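Local atomic coordinates of transmembrane oligosaccharyl transferase, putative (Archaeoglobus fulgidus, PDB entry 3VGP), a protein that is a putative transmembrane oligosaccharyl transferase of the AglB type, represented here by its C-terminal globular domain. Residues R87-A92 against F159-S164. The protein carries 1 engineered substitution. Numbering follows the deposited sequence.
Sequences RYVVTA and FEVVGS
R87 extends its chain across E160 at a slant, its guanidinium meeting OE2 of that glutamate edge-on. The opposite charges form a side-on salt bridge: NE gives the shorter, straighter bond (3.0 Å from OE2) on the anti lone pair, NH1 the longer, more bent one nearly in line with the C-O bond. The guanidinium and carboxylate planes are nearly coplanar (13° apart), and OE2 lies almost in the guanidinium plane, where both N-H groups point. With CG anti to the backbone N (chi1 175°), the arginine chain passes over the ring of Y88, its CG 3.9 Å above the ring centre. Tyrosine suits this place because its ring offers arginine methylenes an apolar face, while its OH bonds to S18 of helix 6-20 and to a water that donates weakly to E160 OE2. Along the backbone, V89 and F159 form an antiparallel hydrogen-bonded pair, V89 N to F159 O at 2.9 Å and F159 N to V89 O at 2.8 Å; V161 N bonds to R87 O. On the face of V89 and F159, beta-branched V89 sets CG2 4.2 Å from V161 CG2. The phenylalanine edge brings CE2 within 3.4 Å of T91 OG1, which is hydrogen-bonded to H137. Beyond the strand, G163 takes the positive phi (99°) of a type II turn, and S164 OG bonds back to V161 O. Strand 88-91 pairs parallel with 35-36 and antiparallel with 156-161, helix 6-20 touching Y88 and V90, helix 58-69 V89 and T91, as in a mixed sheet sandwiched between helices in an alpha/beta domain.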
# COMPACT_ATOMS: atom_id res chain seq x y z
N ARG A 87 -1.43 0.93 -10.25
CA ARG A 87 -2.79 1.39 -10.51
C ARG A 87 -3.57 1.45 -9.21
O ARG A 87 -4.39 2.35 -9.00
CB ARG A 87 -3.52 0.46 -11.47
CG ARG A 87 -4.97 0.85 -11.68
CD ARG A 87 -5.66 -0.05 -12.69
NE ARG A 87 -7.05 0.36 -12.90
CZ ARG A 87 -7.90 -0.28 -13.69
NH1 ARG A 87 -9.15 0.17 -13.81
NH2 ARG A 87 -7.52 -1.36 -14.36
N TYR A 88 -3.30 0.50 -8.32
CA TYR A 88 -3.99 0.43 -7.04
C TYR A 88 -3.07 0.46 -5.83
O TYR A 88 -1.99 -0.13 -5.83
CB TYR A 88 -4.83 -0.84 -6.96
CG TYR A 88 -5.93 -0.94 -7.98
CD1 TYR A 88 -6.96 0.00 -8.02
CD2 TYR A 88 -5.96 -1.98 -8.91
CE1 TYR A 88 -7.99 -0.09 -8.95
CE2 TYR A 88 -6.99 -2.09 -9.85
CZ TYR A 88 -7.99 -1.13 -9.86
OH TYR A 88 -9.01 -1.22 -10.79
N VAL A 89 -3.54 1.16 -4.80
CA VAL A 89 -2.84 1.24 -3.52
C VAL A 89 -3.88 0.72 -2.53
O VAL A 89 -5.03 1.15 -2.55
CB VAL A 89 -2.46 2.69 -3.16
CG1 VAL A 89 -1.90 2.73 -1.75
CG2 VAL A 89 -1.42 3.22 -4.14
N VAL A 90 -3.48 -0.20 -1.66
CA VAL A 90 -4.42 -0.78 -0.71
C VAL A 90 -4.01 -0.56 0.74
O VAL A 90 -2.85 -0.77 1.09
CB VAL A 90 -4.57 -2.29 -0.95
CG1 VAL A 90 -5.70 -2.86 -0.11
CG2 VAL A 90 -4.82 -2.56 -2.43
N THR A 91 -4.97 -0.15 1.56
CA THR A 91 -4.72 0.08 2.98
C THR A 91 -5.68 -0.77 3.81
O THR A 91 -6.58 -1.41 3.27
CB THR A 91 -4.91 1.58 3.37
OG1 THR A 91 -6.28 1.96 3.19
CG2 THR A 91 -4.02 2.47 2.50
N ALA A 92 -5.46 -0.80 5.12
CA ALA A 92 -6.31 -1.56 6.04
C ALA A 92 -6.03 -1.05 7.44
O ALA A 92 -4.99 -0.43 7.68
CB ALA A 92 -6.00 -3.05 5.94
N PHE A 159 -7.55 2.11 -3.34
CA PHE A 159 -7.45 3.44 -3.94
C PHE A 159 -6.88 3.31 -5.34
O PHE A 159 -5.96 2.53 -5.57
CB PHE A 159 -6.53 4.33 -3.10
CG PHE A 159 -7.03 4.60 -1.71
CD1 PHE A 159 -7.82 5.71 -1.45
CD2 PHE A 159 -6.72 3.74 -0.67
CE1 PHE A 159 -8.30 5.97 -0.17
CE2 PHE A 159 -7.19 3.98 0.62
CZ PHE A 159 -7.98 5.09 0.87
N GLU A 160 -7.43 4.07 -6.28
CA GLU A 160 -6.91 4.04 -7.63
C GLU A 160 -6.06 5.28 -7.83
O GLU A 160 -6.41 6.37 -7.37
CB GLU A 160 -8.06 4.01 -8.65
CG GLU A 160 -7.59 3.94 -10.10
CD GLU A 160 -8.72 3.60 -11.06
OE1 GLU A 160 -9.81 4.18 -10.92
OE2 GLU A 160 -8.51 2.76 -11.96
N VAL A 161 -4.92 5.11 -8.48
CA VAL A 161 -4.03 6.23 -8.75
C VAL A 161 -4.62 7.00 -9.92
O VAL A 161 -4.86 6.44 -10.99
CB VAL A 161 -2.63 5.73 -9.12
CG1 VAL A 161 -1.72 6.90 -9.42
CG2 VAL A 161 -2.07 4.91 -7.98
N VAL A 162 -4.87 8.29 -9.72
CA VAL A 162 -5.44 9.14 -10.75
C VAL A 162 -4.38 9.52 -11.77
O VAL A 162 -3.41 10.21 -11.45
CB VAL A 162 -6.04 10.43 -10.15
CG1 VAL A 162 -6.67 11.28 -11.23
CG2 VAL A 162 -7.07 10.07 -9.09
N GLY A 163 -4.56 9.06 -13.01
CA GLY A 163 -3.61 9.37 -14.05
C GLY A 163 -2.63 8.25 -14.32
O GLY A 163 -1.63 8.45 -15.01
N SER A 164 -2.91 7.06 -13.79
CA SER A 164 -2.03 5.92 -14.00
C SER A 164 -2.28 5.26 -15.35
O SER A 164 -1.59 4.27 -15.66
CB SER A 164 -2.22 4.89 -12.88
OG SER A 164 -3.56 4.47 -12.79
OXT SER A 164 -3.15 5.75 -16.10
O HOH W 1 -10.65 0.79 -10.85